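Local coordinates for octenoyl-CoA reductase/carboxylase (Streptomyces sp., PDB 4A0S), which catalyses the NADPH-dependent reductive carboxylation of 2-octenoyl-CoA, which supplies an extender unit for cinnabaramide polyketide biosynthesis, at residues I138-H143 with Q183-P188; E33-F38 with A82-I87. All blocks are in the same frame, centred on the assembly; numbering follows the deposited sequence.

Interaction 1: I138-H143 with Q183-P188; sequences IVHPAH and QLLPKP. With CO8 (octanoyl-coenzyme A), chain E.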
loop_
_atom_site.group_PDB
_atom_site.type_symbol
_atom_site.label_atom_id
_atom_site.label_comp_id
_atom_site.label_asym_id
_atom_site.label_seq_id
_atom_site.Cartn_x
_atom_site.Cartn_y
_atom_site.Cartn_z
ATOM N N ILE A 138 -22.748 2.958 20.400
ATOM C CA ILE A 138 -22.633 4.200 19.705
ATOM C C ILE A 138 -23.036 3.859 18.298
ATOM O O ILE A 138 -22.978 2.697 17.889
ATOM C CB ILE A 138 -21.239 4.783 19.782
ATOM C CG1 ILE A 138 -20.208 3.715 19.407
ATOM C CG2 ILE A 138 -21.015 5.357 21.177
ATOM C CD1 ILE A 138 -18.824 4.258 19.099
ATOM N N VAL A 139 -23.508 4.860 17.586
ATOM C CA VAL A 139 -23.826 4.699 16.200
ATOM C C VAL A 139 -22.874 5.628 15.491
ATOM O O VAL A 139 -22.723 6.793 15.892
ATOM C CB VAL A 139 -25.266 5.100 15.895
ATOM C CG1 VAL A 139 -25.495 5.129 14.386
ATOM C CG2 VAL A 139 -26.244 4.171 16.615
ATOM N N HIS A 140 -22.215 5.101 14.464
ATOM C CA HIS A 140 -21.444 5.927 13.549
ATOM C C HIS A 140 -22.222 6.073 12.241
ATOM O O HIS A 140 -23.161 5.331 11.996
ATOM C CB HIS A 140 -20.032 5.367 13.338
ATOM C CG HIS A 140 -19.997 4.065 12.610
ATOM N ND1 HIS A 140 -20.147 3.974 11.245
ATOM C CD2 HIS A 140 -19.804 2.802 13.053
ATOM C CE1 HIS A 140 -20.057 2.709 10.876
ATOM N NE2 HIS A 140 -19.861 1.975 11.957
ATOM N N PRO A 141 -21.846 7.062 11.417
ATOM C CA PRO A 141 -22.727 7.503 10.335
ATOM C C PRO A 141 -22.702 6.699 9.033
ATOM O O PRO A 141 -23.502 6.984 8.151
ATOM C CB PRO A 141 -22.236 8.930 10.049
ATOM C CG PRO A 141 -20.786 8.892 10.439
ATOM C CD PRO A 141 -20.792 8.043 11.694
ATOM N N ALA A 142 -21.781 5.746 8.905
ATOM C CA ALA A 142 -21.633 5.002 7.653
ATOM C C ALA A 142 -22.790 4.043 7.429
ATOM O O ALA A 142 -22.788 2.912 7.910
ATOM C CB ALA A 142 -20.280 4.288 7.590
ATOM N N HIS A 143 -23.774 4.523 6.681
ATOM C CA HIS A 143 -24.992 3.775 6.381
ATOM C C HIS A 143 -24.749 3.178 5.013
ATOM O O HIS A 143 -24.842 3.860 3.996
ATOM C CB HIS A 143 -26.159 4.756 6.388
ATOM C CG HIS A 143 -27.499 4.138 6.142
ATOM N ND1 HIS A 143 -27.992 3.925 4.873
ATOM C CD2 HIS A 143 -28.488 3.786 6.994
ATOM C CE1 HIS A 143 -29.214 3.429 4.956
ATOM N NE2 HIS A 143 -29.540 3.339 6.231
ATOM N N GLN A 183 -23.773 0.022 11.572
ATOM C CA GLN A 183 -23.451 1.339 12.117
ATOM C C GLN A 183 -23.148 1.263 13.604
ATOM O O GLN A 183 -22.729 2.251 14.203
ATOM C CB GLN A 183 -24.616 2.307 11.922
ATOM C CG GLN A 183 -24.938 2.626 10.485
ATOM C CD GLN A 183 -26.120 3.560 10.411
ATOM O OE1 GLN A 183 -27.208 3.172 10.003
ATOM N NE2 GLN A 183 -25.921 4.794 10.869
ATOM N N LEU A 184 -23.376 0.087 14.184
ATOM C CA LEU A 184 -23.310 -0.093 15.632
ATOM C C LEU A 184 -21.972 -0.568 16.141
ATOM O O LEU A 184 -21.385 -1.516 15.592
ATOM C CB LEU A 184 -24.369 -1.098 16.083
ATOM C CG LEU A 184 -25.804 -0.601 15.973
ATOM C CD1 LEU A 184 -26.739 -1.697 16.357
ATOM C CD2 LEU A 184 -26.021 0.595 16.894
ATOM N N LEU A 185 -21.531 0.061 17.228
ATOM C CA LEU A 185 -20.381 -0.400 17.980
ATOM C C LEU A 185 -20.730 -0.336 19.458
ATOM O O LEU A 185 -21.563 0.477 19.855
ATOM C CB LEU A 185 -19.166 0.469 17.688
ATOM C CG LEU A 185 -18.627 0.381 16.262
ATOM C CD1 LEU A 185 -17.569 1.466 16.024
ATOM C CD2 LEU A 185 -18.117 -1.051 15.973
ATOM N N PRO A 186 -20.095 -1.190 20.270
ATOM C CA PRO A 186 -20.335 -1.061 21.702
ATOM C C PRO A 186 -19.854 0.290 22.192
ATOM O O PRO A 186 -18.745 0.740 21.858
ATOM C CB PRO A 186 -19.501 -2.188 22.317
ATOM C CG PRO A 186 -18.529 -2.588 21.289
ATOM C CD PRO A 186 -19.163 -2.296 19.952
ATOM N N LYS A 187 -20.714 0.955 22.935
ATOM C CA LYS A 187 -20.356 2.215 23.552
ATOM C C LYS A 187 -19.195 1.990 24.508
ATOM O O LYS A 187 -19.220 1.048 25.297
ATOM C CB LYS A 187 -21.553 2.757 24.319
ATOM C CG LYS A 187 -21.249 3.977 25.158
ATOM C CD LYS A 187 -22.410 4.245 26.077
ATOM C CE LYS A 187 -21.977 5.084 27.279
ATOM N NZ LYS A 187 -21.098 4.312 28.222
ATOM N N PRO A 188 -18.163 2.853 24.432
ATOM C CA PRO A 188 -17.079 2.814 25.402
ATOM C C PRO A 188 -17.679 2.929 26.800
ATOM O O PRO A 188 -18.341 3.919 27.113
ATOM C CB PRO A 188 -16.279 4.063 25.062
ATOM C CG PRO A 188 -16.485 4.226 23.613
ATOM C CD PRO A 188 -17.927 3.867 23.392
HETATM N N1A CO8 E . -33.051 22.091 -4.237
HETATM C C2A CO8 E . -33.405 20.870 -4.642
HETATM N N3A CO8 E . -32.569 20.105 -5.335
HETATM C C4A CO8 E . -31.334 20.566 -5.635
HETATM C C5A CO8 E . -30.924 21.830 -5.229
HETATM C C6A CO8 E . -31.827 22.607 -4.508
HETATM N N6A CO8 E . -31.477 23.826 -4.088
HETATM N N7A CO8 E . -29.674 22.015 -5.655
HETATM C C8A CO8 E . -29.307 20.911 -6.309
HETATM N N9A CO8 E . -30.320 20.029 -6.298
HETATM C C1B CO8 E . -30.374 18.669 -6.899
HETATM C C2B CO8 E . -30.554 18.742 -8.419
HETATM O O2B CO8 E . -31.448 17.695 -8.860
HETATM C C3B CO8 E . -29.128 18.483 -8.898
HETATM O O3B CO8 E . -29.128 17.930 -10.205
HETATM P P3B CO8 E . -28.760 18.954 -11.403
HETATM O O7A CO8 E . -29.961 18.822 -12.496
HETATM O O8A CO8 E . -28.942 20.506 -10.883
HETATM O O9A CO8 E . -27.403 18.722 -11.938
HETATM C C4B CO8 E . -28.594 17.481 -7.880
HETATM O O4B CO8 E . -29.140 17.929 -6.632
HETATM C C5B CO8 E . -27.079 17.612 -7.683
HETATM O O5B CO8 E . -26.659 16.736 -6.617
HETATM P P1A CO8 E . -26.601 15.116 -6.872
HETATM O O1A CO8 E . -26.073 14.454 -5.448
HETATM O O2A CO8 E . -27.913 14.498 -7.246
HETATM O O3A CO8 E . -25.549 14.894 -8.118
HETATM P P2A CO8 E . -23.925 14.658 -8.072
HETATM O O4A CO8 E . -23.315 15.440 -9.323
HETATM O O5A CO8 E . -23.513 13.216 -8.051
HETATM O O6A CO8 E . -23.372 15.463 -6.763
HETATM C CBP CO8 E . -22.081 15.799 -4.696
HETATM C CCP CO8 E . -22.333 14.905 -5.933
HETATM C CDP CO8 E . -21.398 17.074 -5.220
HETATM C CEP CO8 E . -21.102 15.056 -3.785
HETATM C CAP CO8 E . -23.437 16.102 -3.973
HETATM O OAP CO8 E . -24.228 14.901 -3.697
HETATM C C9P CO8 E . -23.297 16.968 -2.690
HETATM O O9P CO8 E . -23.070 18.179 -2.802
HETATM N N8P CO8 E . -23.472 16.339 -1.505
HETATM C C7P CO8 E . -23.455 17.067 -0.201
HETATM C C6P CO8 E . -22.135 16.941 0.612
HETATM C C5P CO8 E . -21.792 18.322 1.220
HETATM O O5P CO8 E . -21.564 19.275 0.480
HETATM N N4P CO8 E . -21.884 18.533 2.531
HETATM C C3P CO8 E . -21.971 17.588 3.638
HETATM C C2P CO8 E . -20.604 17.790 4.309
HETATM S S1P CO8 E . -19.644 16.232 4.385
HETATM C "C1'" CO8 E . -19.910 15.866 6.054
HETATM O "O1'" CO8 E . -20.127 16.740 6.914
HETATM C "C2'" CO8 E . -19.889 14.516 6.332
HETATM C "C3'" CO8 E . -20.061 14.004 7.598
HETATM C "C4'" CO8 E . -19.984 12.619 7.788
HETATM C "C5'" CO8 E . -20.104 11.765 6.535
HETATM C "C6'" CO8 E . -20.158 10.310 7.050
HETATM C "C7'" CO8 E . -20.021 9.366 5.889
HETATM C "C8'" CO8 E . -20.220 7.943 6.420
#
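The His140 ring has the backbone of Gln183 on one face: Gln183 CA sits 3.6 Å above the ring plane, displaced toward the rim, in a CH-pi contact, and Gln183 O lies over the same face. With CG set between backbone N and carbonyl carbon (chi1 67°), the root of the ring is brought close to that carbonyl. Ala142 CB meets the ring edge in plane, and NE2 is hydrogen-bonded to ND1 of His365. A second imidazole, His143, takes Gln183 at its edge: OE1 lies 3.3 Å from CD2, with the amide and ring planes 79° apart.

Gln183 works at both ends. Its backbone O accepts His140 N at 2.9 Å. Beyond CG its side chain runs out extended, and NE2 donates to His140 O over 3.0 Å, almost straight at 171°, while OE1 accepts Arg180 N. Beyond Gln183 the two segments pair as antiparallel strands: Ile138 and Leu185 exchange two backbone bonds, and Val139 with Leu184 makes the adjoining non-hydrogen-bonded pair. On one face of this sheet Val139 CG2 meets Leu184 CD2 at 3.6 Å; on the other Ile138 CG1 packs on Leu185 CB at 3.8 Å, beneath helix 365-376. Within this chain 184-186 is an end strand of the curled sheet in the GroES-like domain of the medium-chain dehydrogenase fold.

Past the strand end, Pro141 and Ala142 turn toward the bound acyl-CoA, with Ala142 CA 3.5 Å from C8' at the tip of the octanoyl chain. The buried polar side-chain atoms of Gln183 thus each have a partner, and the link between strands 136-139 and 142-143, held through His140 N and O, both bonded to Gln183, presents carbon to the acyl tail.

Interaction 2: E33-F38 with A82-I87; sequences EDADMF and AMFEPI. With CO8 (octanoyl-coenzyme A), chain E.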
loop_
_atom_site.group_PDB
_atom_site.type_symbol
_atom_site.label_atom_id
_atom_site.label_comp_id
_atom_site.label_asym_id
_atom_site.label_seq_id
_atom_site.Cartn_x
_atom_site.Cartn_y
_atom_site.Cartn_z
ATOM N N GLU A 33 -40.996 21.189 3.030
ATOM C CA GLU A 33 -41.609 22.450 2.617
ATOM C C GLU A 33 -40.680 23.640 2.812
ATOM O O GLU A 33 -40.849 24.661 2.148
ATOM C CB GLU A 33 -42.923 22.680 3.361
ATOM C CG GLU A 33 -42.837 22.464 4.884
ATOM C CD GLU A 33 -44.172 22.645 5.594
ATOM O OE1 GLU A 33 -44.876 23.638 5.310
ATOM O OE2 GLU A 33 -44.510 21.797 6.451
ATOM N N ASP A 34 -39.688 23.497 3.694
ATOM C CA ASP A 34 -38.782 24.615 4.030
ATOM C C ASP A 34 -37.497 24.671 3.205
ATOM O O ASP A 34 -36.659 25.556 3.417
ATOM C CB ASP A 34 -38.401 24.575 5.513
ATOM C CG ASP A 34 -39.601 24.706 6.439
ATOM O OD1 ASP A 34 -40.641 25.267 6.010
ATOM O OD2 ASP A 34 -39.499 24.245 7.603
ATOM N N ALA A 35 -37.338 23.752 2.262
ATOM C CA ALA A 35 -36.058 23.597 1.582
ATOM C C ALA A 35 -35.533 24.884 0.929
ATOM O O ALA A 35 -34.326 25.122 0.914
ATOM C CB ALA A 35 -36.115 22.454 0.586
ATOM N N ASP A 36 -36.437 25.721 0.430
ATOM C CA ASP A 36 -36.043 26.948 -0.286
ATOM C C ASP A 36 -36.141 28.211 0.556
ATOM O O ASP A 36 -36.037 29.306 0.021
ATOM C CB ASP A 36 -36.878 27.133 -1.562
ATOM C CG ASP A 36 -36.845 25.912 -2.465
ATOM O OD1 ASP A 36 -35.734 25.397 -2.759
ATOM O OD2 ASP A 36 -37.940 25.463 -2.872
ATOM N N MET A 37 -36.326 28.062 1.867
ATOM C CA MET A 37 -36.592 29.220 2.742
ATOM C C MET A 37 -35.406 30.163 2.912
ATOM O O MET A 37 -35.568 31.280 3.402
ATOM C CB MET A 37 -37.048 28.755 4.115
ATOM C CG MET A 37 -35.921 28.167 4.923
ATOM S SD MET A 37 -36.466 27.621 6.519
ATOM C CE MET A 37 -36.727 29.199 7.330
ATOM N N PHE A 38 -34.216 29.693 2.542
ATOM C CA PHE A 38 -33.008 30.502 2.619
ATOM C C PHE A 38 -32.567 31.030 1.258
ATOM O O PHE A 38 -31.457 31.574 1.123
ATOM C CB PHE A 38 -31.859 29.728 3.276
ATOM C CG PHE A 38 -32.123 29.339 4.704
ATOM C CD1 PHE A 38 -32.408 30.309 5.668
ATOM C CD2 PHE A 38 -32.079 28.002 5.085
ATOM C CE1 PHE A 38 -32.654 29.948 6.995
ATOM C CE2 PHE A 38 -32.327 27.625 6.408
ATOM C CZ PHE A 38 -32.610 28.595 7.366
ATOM N N ALA A 82 -29.539 21.830 7.975
ATOM C CA ALA A 82 -30.474 22.850 8.422
ATOM C C ALA A 82 -30.386 24.122 7.585
ATOM O O ALA A 82 -31.291 24.952 7.607
ATOM C CB ALA A 82 -30.252 23.150 9.871
ATOM N N MET A 83 -29.277 24.281 6.871
ATOM C CA MET A 83 -29.115 25.366 5.908
ATOM C C MET A 83 -29.577 24.984 4.502
ATOM O O MET A 83 -29.568 25.829 3.597
ATOM C CB MET A 83 -27.647 25.777 5.829
ATOM C CG MET A 83 -27.120 26.477 7.048
ATOM S SD MET A 83 -25.337 26.709 6.953
ATOM C CE MET A 83 -25.134 27.667 5.481
ATOM N N PHE A 84 -29.957 23.717 4.321
ATOM C CA PHE A 84 -30.243 23.139 2.992
ATOM C C PHE A 84 -29.074 23.290 1.999
ATOM O O PHE A 84 -29.260 23.341 0.777
ATOM C CB PHE A 84 -31.583 23.649 2.436
ATOM C CG PHE A 84 -32.726 23.537 3.421
ATOM C CD1 PHE A 84 -33.364 22.319 3.643
ATOM C CD2 PHE A 84 -33.163 24.657 4.137
ATOM C CE1 PHE A 84 -34.421 22.211 4.566
ATOM C CE2 PHE A 84 -34.214 24.558 5.060
ATOM C CZ PHE A 84 -34.844 23.333 5.267
ATOM N N GLU A 85 -27.862 23.321 2.548
ATOM C CA GLU A 85 -26.638 23.434 1.761
ATOM C C GLU A 85 -25.768 22.166 1.770
ATOM O O GLU A 85 -25.786 21.402 2.733
ATOM C CB GLU A 85 -25.821 24.617 2.245
ATOM C CG GLU A 85 -26.450 25.940 1.915
ATOM C CD GLU A 85 -25.487 27.078 2.114
ATOM O OE1 GLU A 85 -24.364 26.822 2.597
ATOM O OE2 GLU A 85 -25.843 28.223 1.778
ATOM N N PRO A 86 -25.025 21.932 0.674
ATOM C CA PRO A 86 -25.111 22.712 -0.555
ATOM C C PRO A 86 -26.367 22.345 -1.331
ATOM O O PRO A 86 -26.774 23.065 -2.233
ATOM C CB PRO A 86 -23.871 22.268 -1.328
ATOM C CG PRO A 86 -23.676 20.871 -0.896
ATOM C CD PRO A 86 -24.000 20.878 0.571
ATOM N N ILE A 87 -26.964 21.215 -0.972
ATOM C CA ILE A 87 -28.174 20.719 -1.599
ATOM C C ILE A 87 -29.068 20.225 -0.480
ATOM O O ILE A 87 -28.600 19.507 0.402
ATOM C CB ILE A 87 -27.874 19.528 -2.530
ATOM C CG1 ILE A 87 -27.018 19.958 -3.727
ATOM C CG2 ILE A 87 -29.181 18.842 -2.970
ATOM C CD1 ILE A 87 -26.095 18.864 -4.226
HETATM N N1A CO8 E . -33.051 22.091 -4.237
HETATM C C2A CO8 E . -33.405 20.870 -4.642
HETATM N N3A CO8 E . -32.569 20.105 -5.335
HETATM C C4A CO8 E . -31.334 20.566 -5.635
HETATM C C5A CO8 E . -30.924 21.830 -5.229
HETATM C C6A CO8 E . -31.827 22.607 -4.508
HETATM N N6A CO8 E . -31.477 23.826 -4.088
HETATM N N7A CO8 E . -29.674 22.015 -5.655
HETATM C C8A CO8 E . -29.307 20.911 -6.309
HETATM N N9A CO8 E . -30.320 20.029 -6.298
HETATM C C1B CO8 E . -30.374 18.669 -6.899
HETATM C C2B CO8 E . -30.554 18.742 -8.419
HETATM O O2B CO8 E . -31.448 17.695 -8.860
HETATM C C3B CO8 E . -29.128 18.483 -8.898
HETATM O O3B CO8 E . -29.128 17.930 -10.205
HETATM P P3B CO8 E . -28.760 18.954 -11.403
HETATM O O7A CO8 E . -29.961 18.822 -12.496
HETATM O O8A CO8 E . -28.942 20.506 -10.883
HETATM O O9A CO8 E . -27.403 18.722 -11.938
HETATM C C4B CO8 E . -28.594 17.481 -7.880
HETATM O O4B CO8 E . -29.140 17.929 -6.632
HETATM C C5B CO8 E . -27.079 17.612 -7.683
HETATM O O5B CO8 E . -26.659 16.736 -6.617
HETATM P P1A CO8 E . -26.601 15.116 -6.872
HETATM O O1A CO8 E . -26.073 14.454 -5.448
HETATM O O2A CO8 E . -27.913 14.498 -7.246
HETATM O O3A CO8 E . -25.549 14.894 -8.118
HETATM P P2A CO8 E . -23.925 14.658 -8.072
HETATM O O4A CO8 E . -23.315 15.440 -9.323
HETATM O O5A CO8 E . -23.513 13.216 -8.051
HETATM O O6A CO8 E . -23.372 15.463 -6.763
HETATM C CBP CO8 E . -22.081 15.799 -4.696
HETATM C CCP CO8 E . -22.333 14.905 -5.933
HETATM C CDP CO8 E . -21.398 17.074 -5.220
HETATM C CEP CO8 E . -21.102 15.056 -3.785
HETATM C CAP CO8 E . -23.437 16.102 -3.973
HETATM O OAP CO8 E . -24.228 14.901 -3.697
HETATM C C9P CO8 E . -23.297 16.968 -2.690
HETATM O O9P CO8 E . -23.070 18.179 -2.802
HETATM N N8P CO8 E . -23.472 16.339 -1.505
HETATM C C7P CO8 E . -23.455 17.067 -0.201
HETATM C C6P CO8 E . -22.135 16.941 0.612
HETATM C C5P CO8 E . -21.792 18.322 1.220
HETATM O O5P CO8 E . -21.564 19.275 0.480
HETATM N N4P CO8 E . -21.884 18.533 2.531
HETATM C C3P CO8 E . -21.971 17.588 3.638
HETATM C C2P CO8 E . -20.604 17.790 4.309
HETATM S S1P CO8 E . -19.644 16.232 4.385
HETATM C "C1'" CO8 E . -19.910 15.866 6.054
HETATM O "O1'" CO8 E . -20.127 16.740 6.914
HETATM C "C2'" CO8 E . -19.889 14.516 6.332
HETATM C "C3'" CO8 E . -20.061 14.004 7.598
HETATM C "C4'" CO8 E . -19.984 12.619 7.788
HETATM C "C5'" CO8 E . -20.104 11.765 6.535
HETATM C "C6'" CO8 E . -20.158 10.310 7.050
HETATM C "C7'" CO8 E . -20.021 9.366 5.889
HETATM C "C8'" CO8 E . -20.220 7.943 6.420
#
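Phe84 is the bump here, and the turn Asp34-Met37 forms the surface it fits against. Ala35 CA rides 3.5 Å above the plane of the Phe84 ring, over its centre, in a CH-pi contact, and Ala35 CB reaches to CD1. Asp34 O stands 3.1 Å from Phe84 CE2, and Asp34 CB touches Phe84 CZ. Met37, its CG between backbone N and carbonyl carbon (chi1 73°), brings CG to 4.0 Å from Phe84 CE2; its SD lies at the ring edge as a Met-aromatic contact. Phe38 CD2 comes into the ring plane of Phe84, 3.6 Å from Phe84 CD2, rim to rim with the planes at 40°.

Phe84 closes helix 76-82 with a Schellman motif, and its positive phi steers the chain out of the helix while the ring packs against a type I turn whose Met37 N bonds to Asp34 O. An alanine at Phe84 would probably open a gap beneath Ala35 CA and leave Met37 SD and Phe38 CD2 without their aromatic neighbour. Phe38 fits a second hollow, its CE2 edge 3.1 Å from Ala82 O, with Met37 CG over the centre of one face. Beyond the cis peptide before Pro86, the chain reaches coenzyme A: Ile87 CG1 lies 3.6 Å from C8A of the adenine, and Arg348 of the third subunit packs on Pro86 and Ile87.

How the interactions relate
Interaction 1 is core and interaction 2 nearer the surface: their centres lie about 12 and 21 Å from the centre of the chain, and they bury 544 and 247 Å² respectively. They hold different elements. Interaction 1 pairs two strands of one sheet and combines backbone bonds, a buried glutamine, two histidine rings and apolar pairs on both faces of the sheet; interaction 2 joins two loops, one following a strand and one following a helix, through aromatic and apolar contacts, with charged groups such as Asp34 turned to partners like Arg51. Their nearest atoms are about 15 Å apart, yet both reach the same octanoyl-CoA, 138-143 at the acyl tail and 82-87 along the pantetheine and adenosine portions.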